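Side-chain contacts in putative histidine protein kinase (Rhodobacter sphaeroides, PDB 3KYJ), which probably relays chemoreceptor signals to the flagellar motors as a CheA-type histidine kinase, this piece being its histidine-phosphotransfer (Hpt) domain: residues P86-G89 against E90-E93; I94-F97 against A98-T101; L128-K131 against I132-S136. All coordinates share one frame; numbering follows the deposited sequence. Where two conformers were deposited one is given.

Interaction 1 of 3, residues P86-G89 against E90-E93; sequences PMDG and EIVE
Asp88 is the N-cap of helix 89-112, its OD1 turned to the amides of Glu90 and Ile91. OD1 accepts from both at once: Ile91 N lies 2.8 Å from Asp88 OD1 and meets it almost straight (N-H...O 164°), whereas the bond from Glu90 N is weak because its N-H is bent well off the line. The torsion that allows this sets CG between the backbone N and the carbonyl carbon (chi1 73°), which brings OD1 to the amides of the first turn. A negative group placed there would probably interact favourably with the positive end of the helix dipole. Asp88 OD2 makes a salt bridge with Lys131, and the extended side chain of Glu90 carries its carboxylate to Arg134 and Lys131.

Backbone bonds then take over. Val92 N donates to Asp88 O at 3.2 Å, and Glu93 N reaches Gly89 O at 3.0 Å, so the regular i to i+4 pattern is running from the cap onward.

The apolar half belongs to Met87, the centre of an inverse gamma turn. Its chain is bent at chi2 and chi3 and crosses both Ile91 and Val92 at about a right angle. The sulfur does most of the touching: Met87 SD is 3.4 Å from Ile91 CG2 and 3.8 Å from Val92 CG2. Ile91 also sends CD1 back along the incoming loop, where it lies 3.5 Å from Pro86 O.

Ile91 packs on Leu76 and Val80 of helix 64-82, and Val92 leans on Leu34 of helix 10-35. Met87, deposited in two conformers, reaches Leu34, Val80 and, on helix 40-60, Ala40, Val44 and Leu47, and thus plugs the loop between three helices toward one end of the bundle.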
# COMPACT_ATOMS: atom_id res chain seq x y z
N PRO A 86 -22.15 12.65 -1.35
CA PRO A 86 -21.40 13.91 -1.48
C PRO A 86 -20.37 14.13 -0.37
O PRO A 86 -20.57 13.70 0.78
CB PRO A 86 -22.51 14.98 -1.38
CG PRO A 86 -23.76 14.27 -1.72
CD PRO A 86 -23.59 12.88 -1.18
N MET A 87 -19.27 14.76 -0.74
CA MET A 87 -18.22 15.13 0.20
C MET A 87 -18.67 16.37 0.96
O MET A 87 -18.20 17.49 0.72
CB MET A 87 -16.89 15.37 -0.55
CG MET A 87 -15.70 15.84 0.32
SD MET A 87 -15.18 14.73 1.66
CE MET A 87 -14.43 13.36 0.78
N ASP A 88 -19.61 16.16 1.87
CA ASP A 88 -20.21 17.28 2.58
C ASP A 88 -19.30 17.83 3.67
O ASP A 88 -18.24 17.27 3.98
CB ASP A 88 -21.62 16.92 3.11
CG ASP A 88 -21.60 15.97 4.29
OD1 ASP A 88 -20.67 16.01 5.12
OD2 ASP A 88 -22.56 15.17 4.39
N GLY A 89 -19.72 18.94 4.26
CA GLY A 89 -18.92 19.66 5.21
C GLY A 89 -18.63 18.82 6.45
O GLY A 89 -17.58 18.97 7.06
N GLU A 90 -19.56 17.94 6.79
CA GLU A 90 -19.38 17.10 7.96
C GLU A 90 -18.27 16.06 7.72
O GLU A 90 -17.45 15.78 8.61
CB GLU A 90 -20.68 16.41 8.38
CG GLU A 90 -20.50 15.62 9.67
CD GLU A 90 -21.79 15.01 10.18
OE1 GLU A 90 -22.77 14.91 9.41
OE2 GLU A 90 -21.82 14.60 11.36
N ILE A 91 -18.29 15.46 6.54
CA ILE A 91 -17.22 14.51 6.20
C ILE A 91 -15.87 15.19 6.29
O ILE A 91 -14.91 14.64 6.86
CB ILE A 91 -17.44 13.88 4.81
CG1 ILE A 91 -18.73 13.04 4.81
CG2 ILE A 91 -16.22 13.07 4.41
CD1 ILE A 91 -19.01 12.23 3.54
N VAL A 92 -15.76 16.39 5.72
CA VAL A 92 -14.50 17.10 5.72
C VAL A 92 -14.03 17.36 7.15
O VAL A 92 -12.88 17.16 7.49
CB VAL A 92 -14.57 18.40 4.88
CG1 VAL A 92 -13.32 19.23 5.07
CG2 VAL A 92 -14.80 18.05 3.41
N GLU A 93 -14.98 17.75 7.99
CA GLU A 93 -14.71 18.05 9.39
C GLU A 93 -14.19 16.83 10.17
O GLU A 93 -13.19 16.91 10.90
CB GLU A 93 -16.02 18.53 10.03
CG GLU A 93 -16.02 18.71 11.52
CD GLU A 93 -17.39 19.14 12.02
OE1 GLU A 93 -18.03 20.00 11.37
OE2 GLU A 93 -17.83 18.60 13.06

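Interaction 2 of 3, residues I94-F97 against A98-T101; sequences ILLF and ASDT
Thr101 brings its hydroxyl over one face of the Phe97 ring, one turn further along helix 89-112. Thr101 OG1 stands 3.7 Å above the ring plane and is displaced toward the rim, with Phe97 CE1 its nearest ring atom at 3.8 Å. Two torsions make the meeting possible: CG of Phe97 lies anti to its backbone N (chi1 178°), and OG1 of Thr101 sits opposite its own carbonyl carbon.

The same hydroxyl bonds back to the helix. Thr101 OG1 donates to Phe97 O at 3.0 Å from above the carbonyl plane, sharing that oxygen with Thr101 N; that bond fixes the rotation of the threonine side chain and so keeps OG1 over the ring. Ser99 also bonds back, to the carbonyl three residues earlier: Ser99 OG lies 2.8 Å from Leu96 O, only moderately tilted from its plane, and Leu96 O also takes Asp100 N. Such serine and threonine bonds to carbonyls of the preceding turn are characteristic of alpha-helices, here one within the Hpt bundle.

Leu95 and Ala98 face helix 64-82 at Cys73, Leu96 and Ser99 meet helix 10-35 at Leu31 and Met27, and Ile94 and Phe97 lie against helix 122-135, at Leu128 and Leu124.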
# COMPACT_ATOMS: atom_id res chain seq x y z
N ILE A 94 -14.90 15.72 10.03
CA ILE A 94 -14.55 14.48 10.72
C ILE A 94 -13.16 14.02 10.25
O ILE A 94 -12.32 13.58 11.04
CB ILE A 94 -15.58 13.37 10.49
CG1 ILE A 94 -16.91 13.75 11.15
CG2 ILE A 94 -15.08 12.04 11.04
CD1 ILE A 94 -18.07 12.89 10.71
N LEU A 95 -12.88 14.16 8.96
CA LEU A 95 -11.59 13.71 8.44
C LEU A 95 -10.45 14.64 8.85
O LEU A 95 -9.32 14.17 9.01
CB LEU A 95 -11.63 13.50 6.94
CG LEU A 95 -12.54 12.37 6.45
CD1 LEU A 95 -12.67 12.36 4.93
CD2 LEU A 95 -12.00 11.03 6.97
N LEU A 96 -10.71 15.94 9.01
CA LEU A 96 -9.71 16.85 9.56
C LEU A 96 -9.36 16.43 11.00
O LEU A 96 -8.19 16.39 11.37
CB LEU A 96 -10.16 18.31 9.52
CG LEU A 96 -9.87 18.99 8.18
CD1 LEU A 96 -10.58 20.35 8.13
CD2 LEU A 96 -8.38 19.14 7.97
N PHE A 97 -10.38 16.11 11.80
CA PHE A 97 -10.17 15.59 13.15
C PHE A 97 -9.36 14.28 13.07
O PHE A 97 -8.40 14.08 13.82
CB PHE A 97 -11.54 15.38 13.82
CG PHE A 97 -11.51 14.80 15.21
CD1 PHE A 97 -10.59 15.22 16.14
CD2 PHE A 97 -12.40 13.82 15.56
CE1 PHE A 97 -10.57 14.66 17.43
CE2 PHE A 97 -12.39 13.27 16.83
CZ PHE A 97 -11.47 13.68 17.75
N ALA A 98 -9.72 13.42 12.13
CA ALA A 98 -8.98 12.18 11.94
C ALA A 98 -7.52 12.45 11.60
O ALA A 98 -6.64 11.76 12.10
CB ALA A 98 -9.62 11.30 10.90
N SER A 99 -7.25 13.44 10.75
CA SER A 99 -5.87 13.70 10.35
C SER A 99 -5.06 14.13 11.57
O SER A 99 -3.92 13.68 11.73
CB SER A 99 -5.80 14.71 9.19
OG SER A 99 -6.11 16.02 9.59
N ASP A 100 -5.64 14.96 12.44
CA ASP A 100 -4.92 15.39 13.63
C ASP A 100 -4.67 14.21 14.57
O ASP A 100 -3.61 14.12 15.19
CB ASP A 100 -5.69 16.48 14.37
CG ASP A 100 -5.59 17.83 13.69
OD1 ASP A 100 -4.64 18.05 12.89
OD2 ASP A 100 -6.45 18.68 13.99
N THR A 101 -5.66 13.33 14.68
CA THR A 101 -5.58 12.15 15.53
C THR A 101 -4.50 11.20 15.01
O THR A 101 -3.65 10.72 15.77
CB THR A 101 -6.94 11.44 15.60
OG1 THR A 101 -7.92 12.32 16.17
CG2 THR A 101 -6.83 10.16 16.45

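Interaction 3 of 3, residues L128-K131 against I132-S136; sequences LRSK and IARCS
Successive turns of helix 122-135 form this contact, and within them Arg134 reaches back one turn to clasp Ser130. Two nitrogens of the guanidinium share the serine hydroxyl: Arg134 NE is 3.1 Å from Ser130 OG and NH2 is 3.3 Å from the same oxygen. OG lies at the edge of the guanidinium, only 6° out of its plane, and the bond from NE is fairly straight (159°). A bend at chi3 of -70° folds the arginine back to this grip, while OG comes forward with its bond anti to the backbone N of Ser130.

One face of the guanidinium rests on Lys131, whose CA is 3.4 Å from Arg134 NH2, and the lysine chain crosses the arginine at about a right angle. Lys131 NZ lies 4.1 Å from Arg134 NH1. Both answer to acids of the preceding helix and its cap: Lys131 to Asp88 and Glu90, Arg134 to Glu90, which probably offsets the closeness of two positive charges. With an alanine here instead of Arg134, Glu90 would probably lose one of its salt-bridge partners and the Ser130 hydroxyl would be freer to turn.

Under the side chains the backbone stays regular: Ile132 N reaches Leu128 O at 2.9 Å, and Cys135 N closes on Lys131 O at 3.0 Å. CG1 of Ile132 lies 3.2 Å from Leu128 O. This is i to i+3 and i to i+4 side-chain pairing on an alpha-helix, here adding a charged seam between helices 122-135 and 89-112.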
# COMPACT_ATOMS: atom_id res chain seq x y z
N LEU A 128 -16.82 8.45 13.04
CA LEU A 128 -16.73 7.84 11.73
C LEU A 128 -17.85 6.83 11.52
O LEU A 128 -18.51 6.85 10.48
CB LEU A 128 -15.37 7.17 11.54
CG LEU A 128 -14.18 8.11 11.38
CD1 LEU A 128 -12.90 7.37 11.68
CD2 LEU A 128 -14.09 8.73 9.96
N ARG A 129 -18.12 5.97 12.52
CA ARG A 129 -19.13 4.95 12.33
C ARG A 129 -20.51 5.59 12.16
O ARG A 129 -21.31 5.11 11.37
CB ARG A 129 -19.16 3.97 13.52
CG ARG A 129 -17.95 3.08 13.61
CD ARG A 129 -18.21 1.91 14.62
NE ARG A 129 -16.96 1.26 15.06
CZ ARG A 129 -16.22 0.48 14.28
NH1 ARG A 129 -16.56 0.25 13.01
NH2 ARG A 129 -15.12 -0.07 14.75
N SER A 130 -20.76 6.67 12.90
CA SER A 130 -22.03 7.40 12.83
C SER A 130 -22.23 8.03 11.45
O SER A 130 -23.28 7.87 10.85
CB SER A 130 -22.06 8.51 13.88
OG SER A 130 -23.18 9.36 13.65
N LYS A 131 -21.22 8.75 10.95
CA LYS A 131 -21.33 9.38 9.64
C LYS A 131 -21.48 8.30 8.56
O LYS A 131 -22.31 8.43 7.68
CB LYS A 131 -20.15 10.29 9.36
CG LYS A 131 -20.32 11.07 8.05
CD LYS A 131 -21.62 11.86 8.00
CE LYS A 131 -21.53 12.92 6.90
NZ LYS A 131 -22.83 13.63 6.71
N ILE A 132 -20.70 7.23 8.65
CA ILE A 132 -20.83 6.15 7.68
C ILE A 132 -22.25 5.59 7.63
O ILE A 132 -22.83 5.41 6.55
CB ILE A 132 -19.79 5.04 7.95
CG1 ILE A 132 -18.40 5.54 7.56
CG2 ILE A 132 -20.11 3.79 7.16
CD1 ILE A 132 -17.26 4.63 8.06
N ALA A 133 -22.83 5.35 8.80
CA ALA A 133 -24.18 4.82 8.89
C ALA A 133 -25.22 5.81 8.35
O ALA A 133 -26.15 5.41 7.65
CB ALA A 133 -24.49 4.45 10.34
N ARG A 134 -25.06 7.09 8.69
CA ARG A 134 -26.07 8.09 8.33
C ARG A 134 -26.06 8.43 6.86
O ARG A 134 -27.08 8.74 6.29
CB ARG A 134 -25.86 9.38 9.11
CG ARG A 134 -26.48 9.35 10.49
CD ARG A 134 -26.25 10.66 11.20
NE ARG A 134 -24.85 10.83 11.56
CZ ARG A 134 -24.06 11.79 11.12
NH1 ARG A 134 -24.52 12.72 10.28
NH2 ARG A 134 -22.80 11.83 11.53
N CYS A 135 -24.89 8.41 6.23
CA CYS A 135 -24.86 8.83 4.85
C CYS A 135 -24.93 7.61 3.94
O CYS A 135 -25.00 7.74 2.72
CB CYS A 135 -23.65 9.72 4.58
SG CYS A 135 -22.18 8.85 4.29
N SER A 136 -24.96 6.42 4.54
CA SER A 136 -25.21 5.21 3.77
C SER A 136 -26.38 4.40 4.33
O SER A 136 -26.38 3.17 4.26
CB SER A 136 -23.95 4.33 3.74
OG SER A 136 -22.90 4.98 3.04

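In the fold
From the N terminus, the chain has already formed helices 10-35, 40-60 and 64-82 when interaction 1 turns the loop 86-89 into helix 89-112. Interaction 2 follows directly, as the next two turns of that same helix, deeper in the bundle. After a further connection, interaction 3 comes near the end of helix 122-135. The three lie in series; none nests in or crosses another, and each closes only a local turn. Space brings them together: salt bridges and packing join interactions 1 and 3, while Ile94 of interaction 2 packs on Leu128 and Lys131 of interaction 3. Helix 122-135 is thereby fastened alongside helix 89-112.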